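Local coordinates for mandelate racemase/muconate lactonizing protein (PDB 3QPE) that probably acts as a magnesium-dependent enolase-superfamily enzyme on sugar acids, here holding D-galacturonic acid at its active-site metal, at residues K168-R173 with D207-Y212; L232-H237 with D261-A266. All blocks are in the same frame, centred on the assembly; numbering follows the deposited sequence.

Interaction 1: residues K168-R173 with D207-Y212. With MG (magnesium ion), chain E; DGU (D-galacturonic acid), chain G.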
# COMPACT_ATOMS: atom_id res chain seq x y z
N LYS A 168 -11.00 21.47 0.91
CA LYS A 168 -10.20 20.44 0.26
C LYS A 168 -10.81 20.06 -1.07
O LYS A 168 -11.97 19.65 -1.15
CB LYS A 168 -10.01 19.20 1.14
CG LYS A 168 -9.09 18.16 0.51
CD LYS A 168 -8.60 17.15 1.54
CE LYS A 168 -9.53 15.95 1.67
NZ LYS A 168 -9.09 15.15 2.88
N ILE A 169 -10.02 20.19 -2.13
CA ILE A 169 -10.52 20.06 -3.48
C ILE A 169 -10.04 18.76 -4.12
O ILE A 169 -8.84 18.50 -4.15
CB ILE A 169 -10.00 21.24 -4.32
CG1 ILE A 169 -10.23 22.56 -3.58
CG2 ILE A 169 -10.58 21.21 -5.71
CD1 ILE A 169 -9.78 23.78 -4.37
N LYS A 170 -10.95 17.96 -4.64
CA LYS A 170 -10.55 16.77 -5.37
C LYS A 170 -9.91 17.16 -6.70
O LYS A 170 -10.49 17.95 -7.44
CB LYS A 170 -11.76 15.88 -5.63
CG LYS A 170 -12.37 15.31 -4.36
CD LYS A 170 -11.41 14.29 -3.71
CE LYS A 170 -12.08 13.54 -2.56
NZ LYS A 170 -11.39 13.80 -1.26
N VAL A 171 -8.72 16.64 -6.98
CA VAL A 171 -8.06 16.83 -8.27
C VAL A 171 -7.73 15.45 -8.83
O VAL A 171 -8.07 14.43 -8.22
CB VAL A 171 -6.80 17.68 -8.13
CG1 VAL A 171 -7.17 19.04 -7.57
CG2 VAL A 171 -5.79 16.98 -7.17
N GLY A 172 -7.10 15.41 -10.00
CA GLY A 172 -6.86 14.14 -10.66
C GLY A 172 -7.86 13.81 -11.75
O GLY A 172 -7.96 12.66 -12.19
N ARG A 173 -8.62 14.80 -12.19
CA ARG A 173 -9.58 14.58 -13.28
C ARG A 173 -9.02 13.81 -14.49
O ARG A 173 -9.72 12.97 -15.08
CB ARG A 173 -10.22 15.90 -13.70
CG ARG A 173 -11.18 16.46 -12.68
CD ARG A 173 -11.55 17.91 -12.99
NE ARG A 173 -12.53 18.45 -12.05
CZ ARG A 173 -12.26 18.78 -10.79
NH1 ARG A 173 -13.22 19.24 -10.00
NH2 ARG A 173 -11.02 18.63 -10.31
N ASP A 207 -6.47 16.99 -3.18
CA ASP A 207 -6.44 15.55 -2.91
C ASP A 207 -6.61 14.81 -4.22
O ASP A 207 -7.66 14.86 -4.85
CB ASP A 207 -7.52 15.16 -1.88
CG ASP A 207 -7.58 13.67 -1.61
OD1 ASP A 207 -6.83 12.91 -2.25
OD2 ASP A 207 -8.42 13.26 -0.78
N ALA A 208 -5.55 14.13 -4.64
CA ALA A 208 -5.52 13.53 -5.97
C ALA A 208 -6.07 12.11 -5.99
O ALA A 208 -6.29 11.54 -7.06
CB ALA A 208 -4.09 13.56 -6.54
N ASN A 209 -6.31 11.54 -4.82
CA ASN A 209 -6.68 10.12 -4.75
C ASN A 209 -5.79 9.27 -5.66
O ASN A 209 -6.27 8.39 -6.38
CB ASN A 209 -8.17 9.90 -5.03
CG ASN A 209 -9.05 10.45 -3.93
OD1 ASN A 209 -9.62 11.53 -4.07
ND2 ASN A 209 -9.17 9.71 -2.82
N ASN A 210 -4.50 9.57 -5.59
CA ASN A 210 -3.46 8.76 -6.21
C ASN A 210 -3.47 8.81 -7.72
O ASN A 210 -2.78 8.03 -8.39
CB ASN A 210 -3.56 7.31 -5.71
CG ASN A 210 -3.07 7.17 -4.27
OD1 ASN A 210 -2.31 7.99 -3.79
ND2 ASN A 210 -3.52 6.12 -3.59
N ALA A 211 -4.23 9.76 -8.27
CA ALA A 211 -4.39 9.88 -9.71
C ALA A 211 -3.21 10.52 -10.45
O ALA A 211 -3.17 10.48 -11.67
CB ALA A 211 -5.69 10.65 -10.03
N TYR A 212 -2.24 11.09 -9.74
CA TYR A 212 -1.09 11.73 -10.40
C TYR A 212 0.11 10.78 -10.49
O TYR A 212 0.07 9.67 -9.96
CB TYR A 212 -0.66 13.01 -9.67
CG TYR A 212 -1.59 14.18 -9.80
CD1 TYR A 212 -2.53 14.23 -10.82
CD2 TYR A 212 -1.53 15.25 -8.91
CE1 TYR A 212 -3.38 15.31 -10.95
CE2 TYR A 212 -2.39 16.32 -9.02
CZ TYR A 212 -3.31 16.35 -10.06
OH TYR A 212 -4.17 17.41 -10.21
MG MG E . -8.06 11.67 0.71
O1 DGU G . -14.35 6.58 0.59
O2 DGU G . -13.73 7.64 -1.95
O5 DGU G . -9.96 10.49 -0.08
O6B DGU G . -9.74 12.43 1.92
C1 DGU G . -13.69 7.62 0.47
C2 DGU G . -13.76 8.50 -0.80
C3 DGU G . -12.61 9.52 -0.90
C4 DGU G . -12.36 10.32 0.41
C5 DGU G . -11.12 11.23 0.36
C6 DGU G . -10.89 11.97 1.69
O3 DGU G . -12.89 10.45 -1.95
O4 DGU G . -12.16 9.40 1.49
O6A DGU G . -11.88 12.07 2.45
O HOH W 1 -9.74 13.02 -6.46
O HOH W 2 -6.89 10.59 -0.80
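Lys170 lies alongside Asp207, the two side chains pointing the same way, and its NZ comes over the carboxylate plane to form a salt bridge with Asp207 OD2 at 3.1 Å. The same OD2 binds a magnesium ion, while Asp207 OD1 accepts from the backbone N of Asn209, an Asx turn that fixes the rotation of the carboxylate. Bends at chi2 (-68°) and chi4 carry the lysine past Asn209 OD1 and set NZ 3.0 Å from C5 of the galacturonate, the carbon bearing the carboxylate. With a leucine in its place, Asp207 OD2 would probably lose its salt-bridge partner and C5 the nitrogen beside it.

Lys168 crosses Asp207 obliquely, its methylenes against the aspartate CB, and its NZ donates to DGU O6B at 3.0 Å, with Tyr131 and Glu336 as further partners. Asn209 presents its amide nitrogen to DGU O5, and a water lies within bonding distance of both its OD1 and Val171 O, though perhaps not serving both. These residues sit where parallel strands 167-170 and 204-207 of the TIM barrel end. The Lys168-Ile169-Lys170 sequence matches the Lys-x-Lys pattern of mandelate racemase relatives, in which the second lysine often serves as a base; its place beside C5 is consistent with that. Asp207 N donates to Ile169 O, and Asp207 O accepts from Val171 N at 3.0 Å, an N-H...O angle of 170°.

Beyond the strands the contact turns apolar: Val171 CG2 touches Ala208 CB at 3.9 Å and the valine crosses Tyr212 at about a right angle, while Ala208 CB lies over a ring face, toward the rim; the tyrosine hydroxyl bonds to Asp187. Gly172 suits its place because a CB there would run into Ala211 CB and the preceding carbonyl oxygen.

Interaction 2: residues L232-H237 with D261-A266. With MG (magnesium ion), chain E; MG (magnesium ion), chain F; DGU (D-galacturonic acid), chain G.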
# COMPACT_ATOMS: atom_id res chain seq x y z
N LEU A 232 -0.81 18.81 0.15
CA LEU A 232 -1.03 17.93 -0.98
C LEU A 232 -1.25 16.53 -0.46
O LEU A 232 -0.36 15.95 0.15
CB LEU A 232 0.20 17.95 -1.91
CG LEU A 232 0.21 16.96 -3.07
CD1 LEU A 232 -0.92 17.22 -4.11
CD2 LEU A 232 1.58 16.96 -3.74
N GLU A 233 -2.44 15.99 -0.73
CA GLU A 233 -2.89 14.71 -0.18
C GLU A 233 -2.96 13.62 -1.25
O GLU A 233 -3.59 13.80 -2.29
CB GLU A 233 -4.25 14.90 0.50
CG GLU A 233 -5.00 13.61 0.82
CD GLU A 233 -6.18 13.85 1.75
OE1 GLU A 233 -6.32 14.95 2.32
OE2 GLU A 233 -6.94 12.91 1.95
N GLU A 234 -2.30 12.50 -1.00
CA GLU A 234 -2.32 11.36 -1.92
C GLU A 234 -2.12 11.72 -3.40
O GLU A 234 -2.91 11.32 -4.25
CB GLU A 234 -3.60 10.54 -1.74
CG GLU A 234 -3.75 9.91 -0.36
CD GLU A 234 -4.53 8.59 -0.39
OE1 GLU A 234 -5.70 8.56 -0.83
OE2 GLU A 234 -3.98 7.56 0.01
N ALA A 235 -1.04 12.43 -3.71
CA ALA A 235 -0.72 12.72 -5.10
C ALA A 235 -0.63 11.42 -5.88
O ALA A 235 -1.12 11.31 -7.00
CB ALA A 235 0.60 13.49 -5.19
N PHE A 236 -0.02 10.41 -5.26
CA PHE A 236 0.21 9.10 -5.87
C PHE A 236 0.44 8.14 -4.70
O PHE A 236 0.69 8.58 -3.57
CB PHE A 236 1.43 9.14 -6.80
CG PHE A 236 2.56 9.97 -6.27
CD1 PHE A 236 2.83 11.22 -6.79
CD2 PHE A 236 3.32 9.51 -5.20
CE1 PHE A 236 3.85 11.99 -6.28
CE2 PHE A 236 4.34 10.28 -4.69
CZ PHE A 236 4.61 11.52 -5.23
N HIS A 237 0.34 6.84 -4.93
CA HIS A 237 0.46 5.94 -3.79
C HIS A 237 1.82 6.16 -3.12
O HIS A 237 2.84 6.21 -3.80
CB HIS A 237 0.30 4.48 -4.19
CG HIS A 237 0.40 3.55 -3.03
ND1 HIS A 237 -0.47 3.62 -1.96
CD2 HIS A 237 1.29 2.58 -2.72
CE1 HIS A 237 -0.14 2.71 -1.06
NE2 HIS A 237 0.93 2.07 -1.50
N ASP A 261 -0.88 12.02 3.75
CA ASP A 261 -1.13 10.68 3.24
C ASP A 261 -1.55 9.75 4.39
O ASP A 261 -1.50 10.15 5.53
CB ASP A 261 0.10 10.16 2.50
CG ASP A 261 -0.27 9.30 1.31
OD1 ASP A 261 -1.28 8.58 1.41
OD2 ASP A 261 0.43 9.36 0.27
N GLY A 262 -2.01 8.54 4.07
CA GLY A 262 -2.25 7.54 5.10
C GLY A 262 -3.63 6.88 5.13
O GLY A 262 -3.82 5.91 5.85
N GLU A 263 -4.59 7.39 4.37
CA GLU A 263 -5.92 6.76 4.36
C GLU A 263 -5.91 5.39 3.65
O GLU A 263 -5.00 5.09 2.87
CB GLU A 263 -6.98 7.68 3.73
CG GLU A 263 -6.94 7.72 2.22
CD GLU A 263 -7.89 8.76 1.64
OE1 GLU A 263 -8.75 8.39 0.81
OE2 GLU A 263 -7.77 9.93 2.05
N GLY A 264 -6.92 4.57 3.94
CA GLY A 264 -7.08 3.28 3.29
C GLY A 264 -5.97 2.29 3.57
O GLY A 264 -5.49 2.19 4.70
N LEU A 265 -5.56 1.54 2.55
CA LEU A 265 -4.54 0.52 2.74
C LEU A 265 -3.17 1.18 2.60
O LEU A 265 -2.61 1.24 1.50
CB LEU A 265 -4.69 -0.59 1.69
CG LEU A 265 -6.02 -1.34 1.67
CD1 LEU A 265 -6.16 -2.14 0.40
CD2 LEU A 265 -6.14 -2.22 2.91
N ALA A 266 -2.66 1.70 3.71
CA ALA A 266 -1.40 2.45 3.70
C ALA A 266 -0.17 1.55 3.65
O ALA A 266 -0.22 0.41 4.10
CB ALA A 266 -1.32 3.37 4.91
MG MG E . -8.06 11.67 0.71
MG MG F . -1.94 6.86 0.25
O1 DGU G . -14.35 6.58 0.59
O2 DGU G . -13.73 7.64 -1.95
O5 DGU G . -9.96 10.49 -0.08
O6B DGU G . -9.74 12.43 1.92
C1 DGU G . -13.69 7.62 0.47
C2 DGU G . -13.76 8.50 -0.80
C3 DGU G . -12.61 9.52 -0.90
C4 DGU G . -12.36 10.32 0.41
C5 DGU G . -11.12 11.23 0.36
C6 DGU G . -10.89 11.97 1.69
O3 DGU G . -12.89 10.45 -1.95
O4 DGU G . -12.16 9.40 1.49
O6A DGU G . -11.88 12.07 2.45
O HOH W 3 -5.47 5.26 -0.09
O HOH W 4 -1.10 7.81 -1.54
O HOH W 5 -2.49 4.98 -0.95
O HOH W 6 -2.37 5.86 2.16
O HOH W 2 -6.89 10.59 -0.80
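Glu234 and Asp261 cross at about a right angle, with their carboxylate planes 90° apart, and both turn one oxygen to the same magnesium ion. Glu234 OE2 and Asp261 OD1 each lie 2.2 Å from this metal, which lets two acceptors come within 3.2 Å of each other; Glu238 and three waters fill the remaining positions. Asp261 OD1 also takes the N-H of Gly262 on its anti lone pair, and OD2 is held by Tyr243. Glycine fits at 262 because a side chain would jam against the carbonyl oxygen before it.

Against Glu263, Glu234 lies differently: the two carboxylates are stacked, their planes 29° apart, with Glu234 OE1 3.3 Å from Glu263 CD. A water also donates to Glu234 OE2 and to Glu263 O.

Glu233 takes the other metal. With CG anti to the backbone N (chi1 166°) and the chain extended beyond it, OE2 arrives 2.1 Å from the second magnesium ion. Glu263 OE2 binds the same ion at 2.2 Å, which brings it within 3.1 Å of Glu233 OE2; Asp207, galacturonate O5 and O6B and a water complete the site, while Lys168 pairs with Glu233 OE1. Glutamate is long enough to carry an oxygen from the barrel wall to the metal. His237 ND1 is hydrogen-bonded, in its ring plane, to a water of the Glu234-Asp261 magnesium.

Four acidic side chains so close would probably repel strongly without magnesium, so the contact is likely to depend on metal. The ion that binds the sugar acid's carboxylate is probably placed, as in enolase-superfamily relatives, to stabilise an enolate intermediate.

How the interactions relate
Interaction 1 closes before interaction 2 opens along the chain, and their centres lie about 10 Å apart on one barrel wall. Consecutive parallel strands 167-170, 204-207, 229-233 and 258-261 carry the four segments, each at or just after its C-terminal end. Between them, Asn210 N probably donates to Glu234 O at 2.7 Å. One magnesium ion, the galacturonate and a metal-bound water belong to both contacts; the second ion is bound in interaction 2. Together, successive strand ends assemble a single active site, interaction 1 giving two lysines, an asparagine and one metal ligand, interaction 2 most of the other carboxylate ligands.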